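PDB 3HL1: ferritin like protein from Caulobacter vibrioides, which is of unknown function but has a ferritin-like helical fold and probably binds metal, as many relatives do. Local coordinates for residues Q59-S71 against M155-M169. Residues are numbered along the deposited sequence; the frame is centred on the assembly and turned at random.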
loop_
_atom_site.group_PDB
_atom_site.type_symbol
_atom_site.label_atom_id
_atom_site.label_comp_id
_atom_site.label_asym_id
_atom_site.label_seq_id
_atom_site.Cartn_x
_atom_site.Cartn_y
_atom_site.Cartn_z
ATOM N N GLN A 59 0.806 7.096 -5.395
ATOM C CA GLN A 59 1.014 8.192 -6.331
ATOM C C GLN A 59 2.030 7.868 -7.441
ATOM O O GLN A 59 1.805 8.191 -8.609
ATOM C CB GLN A 59 1.461 9.455 -5.575
ATOM C CG GLN A 59 1.967 10.560 -6.508
ATOM C CD GLN A 59 2.318 11.822 -5.780
ATOM O OE1 GLN A 59 1.435 12.481 -5.222
ATOM N NE2 GLN A 59 3.614 12.176 -5.777
ATOM N N LEU A 60 3.137 7.239 -7.067
ATOM C CA LEU A 60 4.211 6.903 -8.010
ATOM C C LEU A 60 3.756 5.883 -8.994
ATOM O O LEU A 60 4.089 5.983 -10.200
ATOM C CB LEU A 60 5.469 6.424 -7.258
ATOM C CG LEU A 60 6.129 7.482 -6.324
ATOM C CD1 LEU A 60 7.445 6.929 -5.759
ATOM C CD2 LEU A 60 6.354 8.770 -7.044
ATOM N N VAL A 61 3.020 4.883 -8.518
ATOM C CA VAL A 61 2.459 3.898 -9.405
ATOM C C VAL A 61 1.491 4.572 -10.385
ATOM O O VAL A 61 1.562 4.318 -11.559
ATOM C CB VAL A 61 1.793 2.692 -8.685
ATOM C CG1 VAL A 61 1.057 1.813 -9.717
ATOM C CG2 VAL A 61 2.841 1.840 -7.951
ATOM N N SER A 62 0.612 5.447 -9.900
ATOM C CA SER A 62 -0.282 6.182 -10.793
ATOM C C SER A 62 0.522 6.949 -11.870
ATOM O O SER A 62 0.171 6.984 -13.050
ATOM C CB SER A 62 -1.146 7.183 -10.009
ATOM O OG SER A 62 -2.009 7.893 -10.906
ATOM N N ASN A 63 1.595 7.595 -11.452
ATOM C CA ASN A 63 2.443 8.356 -12.375
ATOM C C ASN A 63 3.106 7.478 -13.428
ATOM O O ASN A 63 3.088 7.814 -14.614
ATOM C CB ASN A 63 3.535 9.181 -11.602
ATOM C CG ASN A 63 2.959 10.375 -10.901
ATOM O OD1 ASN A 63 1.786 10.750 -11.121
ATOM N ND2 ASN A 63 3.805 11.039 -10.042
ATOM N N ILE A 64 3.600 6.328 -13.023
ATOM C CA ILE A 64 4.194 5.386 -13.968
ATOM C C ILE A 64 3.110 4.874 -14.938
ATOM O O ILE A 64 3.295 4.852 -16.142
ATOM C CB ILE A 64 4.836 4.166 -13.245
ATOM C CG1 ILE A 64 6.012 4.605 -12.346
ATOM C CG2 ILE A 64 5.330 3.113 -14.298
ATOM C CD1 ILE A 64 6.454 3.509 -11.394
ATOM N N ALA A 65 1.995 4.400 -14.389
ATOM C CA ALA A 65 0.899 3.854 -15.198
ATOM C C ALA A 65 0.425 4.916 -16.185
ATOM O O ALA A 65 0.196 4.622 -17.361
ATOM C CB ALA A 65 -0.261 3.373 -14.299
ATOM N N ASN A 66 0.197 6.128 -15.703
ATOM C CA ASN A 66 -0.265 7.194 -16.568
ATOM C C ASN A 66 0.696 7.540 -17.708
ATOM O O ASN A 66 0.248 7.854 -18.841
ATOM C CB ASN A 66 -0.682 8.467 -15.795
ATOM C CG ASN A 66 -2.097 8.414 -15.344
ATOM O OD1 ASN A 66 -3.031 8.375 -16.162
ATOM N ND2 ASN A 66 -2.289 8.335 -14.035
ATOM N N ALA A 67 1.985 7.514 -17.431
ATOM C CA ALA A 67 2.998 7.708 -18.470
ATOM C C ALA A 67 2.857 6.668 -19.597
ATOM O O ALA A 67 3.086 7.011 -20.763
ATOM C CB ALA A 67 4.382 7.625 -17.908
ATOM N N TYR A 68 2.465 5.423 -19.254
ATOM C CA TYR A 68 2.204 4.371 -20.232
ATOM C C TYR A 68 0.772 4.395 -20.823
ATOM O O TYR A 68 0.421 3.534 -21.621
ATOM C CB TYR A 68 2.473 2.993 -19.631
ATOM C CG TYR A 68 3.928 2.652 -19.537
ATOM C CD1 TYR A 68 4.740 3.185 -18.530
ATOM C CD2 TYR A 68 4.520 1.781 -20.459
ATOM C CE1 TYR A 68 6.079 2.846 -18.427
ATOM C CE2 TYR A 68 5.885 1.458 -20.369
ATOM C CZ TYR A 68 6.643 1.989 -19.345
ATOM O OH TYR A 68 7.993 1.690 -19.260
ATOM N N GLY A 69 -0.038 5.348 -20.398
ATOM C CA GLY A 69 -1.371 5.578 -20.911
ATOM C C GLY A 69 -2.542 5.010 -20.113
ATOM O O GLY A 69 -3.680 5.000 -20.596
ATOM N N TYR A 70 -2.278 4.489 -18.919
ATOM C CA TYR A 70 -3.307 3.910 -18.074
ATOM C C TYR A 70 -3.539 4.721 -16.798
ATOM O O TYR A 70 -2.670 4.847 -15.976
ATOM C CB TYR A 70 -2.921 2.486 -17.673
ATOM C CG TYR A 70 -3.909 1.752 -16.807
ATOM C CD1 TYR A 70 -5.063 1.191 -17.356
ATOM C CD2 TYR A 70 -3.696 1.616 -15.454
ATOM C CE1 TYR A 70 -5.983 0.503 -16.574
ATOM C CE2 TYR A 70 -4.594 0.913 -14.644
ATOM C CZ TYR A 70 -5.745 0.385 -15.198
ATOM O OH TYR A 70 -6.680 -0.275 -14.418
ATOM N N SER A 71 -4.747 5.201 -16.597
ATOM C CA SER A 71 -5.132 5.843 -15.326
ATOM C C SER A 71 -5.721 4.771 -14.407
ATOM O O SER A 71 -6.742 4.185 -14.716
ATOM C CB SER A 71 -6.172 6.949 -15.557
ATOM O OG SER A 71 -5.684 8.001 -16.338
HETATM N N MSE A 155 7.502 -2.952 -18.461
HETATM C CA MSE A 155 7.780 -1.539 -18.651
HETATM C C MSE A 155 8.889 -1.313 -19.691
HETATM O O MSE A 155 8.801 -0.423 -20.539
HETATM C CB MSE A 155 8.197 -0.914 -17.312
HETATM C CG MSE A 155 7.039 -0.630 -16.397
HETATM SE SE MSE A 155 7.672 -0.154 -14.591
HETATM C CE MSE A 155 8.639 1.481 -14.981
ATOM N N GLU A 156 9.924 -2.120 -19.627
ATOM C CA GLU A 156 10.996 -2.009 -20.592
ATOM C C GLU A 156 10.566 -2.378 -21.989
ATOM O O GLU A 156 10.873 -1.685 -22.951
ATOM C CB GLU A 156 12.152 -2.910 -20.197
ATOM C CG GLU A 156 13.454 -2.471 -20.823
ATOM C CD GLU A 156 14.076 -3.516 -21.629
ATOM O OE1 GLU A 156 13.437 -3.909 -22.630
ATOM O OE2 GLU A 156 15.210 -3.927 -21.276
ATOM N N GLN A 157 9.877 -3.498 -22.121
ATOM C CA GLN A 157 9.446 -3.970 -23.419
ATOM C C GLN A 157 8.489 -3.027 -24.071
ATOM O O GLN A 157 8.509 -2.885 -25.305
ATOM C CB GLN A 157 8.756 -5.325 -23.310
ATOM C CG GLN A 157 9.702 -6.461 -22.877
ATOM C CD GLN A 157 9.017 -7.810 -22.782
ATOM O OE1 GLN A 157 7.914 -7.994 -23.281
ATOM N NE2 GLN A 157 9.682 -8.768 -22.163
ATOM N N LEU A 158 7.640 -2.384 -23.255
ATOM C CA LEU A 158 6.614 -1.498 -23.762
ATOM C C LEU A 158 6.918 0.006 -23.606
ATOM O O LEU A 158 6.015 0.836 -23.680
ATOM C CB LEU A 158 5.276 -1.871 -23.087
ATOM C CG LEU A 158 4.748 -3.274 -23.446
ATOM C CD1 LEU A 158 3.777 -3.811 -22.442
ATOM C CD2 LEU A 158 4.146 -3.370 -24.852
ATOM N N ARG A 159 8.190 0.349 -23.427
ATOM C CA ARG A 159 8.628 1.738 -23.274
ATOM C C ARG A 159 8.303 2.698 -24.443
ATOM O O ARG A 159 8.239 3.910 -24.247
ATOM C CB ARG A 159 10.107 1.788 -22.999
ATOM C CG ARG A 159 10.992 1.301 -24.178
ATOM C CD ARG A 159 12.406 1.093 -23.654
ATOM N NE ARG A 159 13.329 0.760 -24.720
ATOM C CZ ARG A 159 13.554 -0.459 -25.199
ATOM N NH1 ARG A 159 12.951 -1.536 -24.732
ATOM N NH2 ARG A 159 14.424 -0.604 -26.182
ATOM N N GLY A 160 8.026 2.154 -25.625
ATOM C CA GLY A 160 7.533 2.961 -26.718
ATOM C C GLY A 160 6.248 3.682 -26.459
ATOM O O GLY A 160 5.959 4.677 -27.116
ATOM N N HIS A 161 5.460 3.195 -25.497
ATOM C CA HIS A 161 4.220 3.819 -25.112
ATOM C C HIS A 161 4.378 4.969 -24.135
ATOM O O HIS A 161 3.388 5.655 -23.849
ATOM C CB HIS A 161 3.300 2.774 -24.494
ATOM C CG HIS A 161 2.716 1.844 -25.493
ATOM N ND1 HIS A 161 3.250 0.599 -25.733
ATOM C CD2 HIS A 161 1.656 1.980 -26.335
ATOM C CE1 HIS A 161 2.533 -0.005 -26.668
ATOM N NE2 HIS A 161 1.577 0.817 -27.067
ATOM N N VAL A 162 5.576 5.159 -23.582
ATOM C CA VAL A 162 5.772 6.226 -22.596
ATOM C C VAL A 162 5.664 7.603 -23.218
ATOM O O VAL A 162 6.333 7.909 -24.202
ATOM C CB VAL A 162 7.063 6.101 -21.852
ATOM C CG1 VAL A 162 7.193 7.328 -20.905
ATOM C CG2 VAL A 162 7.114 4.730 -21.116
ATOM N N ARG A 163 4.784 8.403 -22.651
ATOM C CA ARG A 163 4.600 9.809 -23.014
ATOM C C ARG A 163 4.839 10.683 -21.787
ATOM O O ARG A 163 4.334 10.402 -20.681
ATOM C CB ARG A 163 3.192 10.026 -23.563
ATOM C CG ARG A 163 3.009 9.491 -24.958
ATOM C CD ARG A 163 1.557 9.528 -25.346
ATOM N NE ARG A 163 1.259 9.282 -26.760
ATOM C CZ ARG A 163 1.012 8.088 -27.317
ATOM N NH1 ARG A 163 1.125 6.947 -26.629
ATOM N NH2 ARG A 163 0.712 8.032 -28.604
ATOM N N GLY A 164 5.610 11.762 -21.964
ATOM C CA GLY A 164 5.934 12.639 -20.844
ATOM C C GLY A 164 4.828 13.564 -20.452
ATOM O O GLY A 164 3.989 13.928 -21.280
ATOM N N ASN A 165 4.796 13.926 -19.174
ATOM C CA ASN A 165 3.818 14.902 -18.653
ATOM C C ASN A 165 2.368 14.503 -18.826
ATOM O O ASN A 165 1.490 15.339 -18.978
ATOM C CB ASN A 165 4.084 16.285 -19.275
ATOM C CG ASN A 165 5.435 16.814 -18.894
ATOM O OD1 ASN A 165 5.808 16.769 -17.721
ATOM N ND2 ASN A 165 6.190 17.283 -19.874
ATOM N N GLN A 166 2.123 13.199 -18.754
ATOM C CA GLN A 166 0.826 12.656 -19.066
ATOM C C GLN A 166 0.098 12.287 -17.814
ATOM O O GLN A 166 0.389 11.242 -17.221
ATOM C CB GLN A 166 0.982 11.418 -19.968
ATOM C CG GLN A 166 -0.372 10.916 -20.505
ATOM C CD GLN A 166 -0.206 10.004 -21.687
ATOM O OE1 GLN A 166 -0.483 10.400 -22.820
ATOM N NE2 GLN A 166 0.271 8.765 -21.437
ATOM N N LYS A 167 -0.853 13.137 -17.412
ATOM C CA LYS A 167 -1.684 12.925 -16.242
ATOM C C LYS A 167 -0.851 12.574 -15.005
ATOM O O LYS A 167 -1.125 11.620 -14.277
ATOM C CB LYS A 167 -2.753 11.900 -16.573
ATOM C CG LYS A 167 -3.614 12.260 -17.779
ATOM C CD LYS A 167 -4.733 11.248 -17.969
ATOM C CE LYS A 167 -5.718 11.656 -18.984
ATOM N NZ LYS A 167 -5.099 11.639 -20.286
ATOM N N GLN A 168 0.185 13.396 -14.779
ATOM C CA GLN A 168 1.092 13.203 -13.658
ATOM C C GLN A 168 0.593 13.978 -12.442
ATOM O O GLN A 168 0.015 15.049 -12.575
ATOM C CB GLN A 168 2.499 13.664 -14.002
ATOM C CG GLN A 168 3.135 12.941 -15.123
ATOM C CD GLN A 168 3.375 11.509 -14.801
ATOM O OE1 GLN A 168 4.288 11.174 -14.059
ATOM N NE2 GLN A 168 2.571 10.641 -15.376
HETATM N N MSE A 169 0.884 13.441 -11.280
HETATM C CA MSE A 169 0.459 13.977 -9.992
HETATM C C MSE A 169 1.673 14.195 -9.110
HETATM O O MSE A 169 2.651 13.460 -9.182
HETATM C CB MSE A 169 -0.482 12.964 -9.375
HETATM C CG MSE A 169 -1.028 13.246 -8.056
HETATM SE SE MSE A 169 -2.234 11.759 -7.776
HETATM C CE MSE A 169 -2.239 11.832 -5.882
HETATM O O HOH W 1 -0.815 10.011 -11.880
#
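Gln59 lays its extended side chain beside Met169, a selenomethionine, with OE1 3.8 Å from Met169 CE; that oxygen is bonded further along, to the backbone N of Glu171. One turn on, Asn63 suits an edge of extended chain because its amide both accepts and donates: OD1 takes the N-H of Met169 at 2.8 Å, while ND2 gives to Met169 O in the plane of that carbonyl. With CG beside its own backbone N (chi1 -74°), the amide turns toward this partner. A water joins Asn63 OD1 and Ser62 OG to Lys167 O. Gln168, bent at chi2, passes NE2 to Asn63 O in a nearly straight bond (170°), a second donor beside Ala67 N; NE2 also reaches Gln166 O, and OE1 accepts from Val184 N. Ile64 meets the selenomethionine methyl of Met155 through CG2.

Helix 42-67, part of the helical core of this ferritin-like fold, ends in a Schellman motif, wrapped by the 3-10 turn and loop that follow helix 144-157. Asn66 O, already bonded to Gly69 N, takes Gln166 NE2 at 2.8 Å, and Ala67 O takes Arg163 N at 2.9 Å. Ala67, with only a methyl, lets Val162 and Arg163 pack against the helix end. At Tyr68, chi1 -77° sends the ring out across the helix axis; Val162 CG2 lies over one face, 3.5 Å from the centroid, and the hydroxyl donates to Met155 O at 2.6 Å, from above that carbonyl's plane. Gly69 has positive phi, where a side chain would press on Tyr68 O. Lastly, Ser71 OG donates to Asn66 OD1 and brushes Lys167 CD.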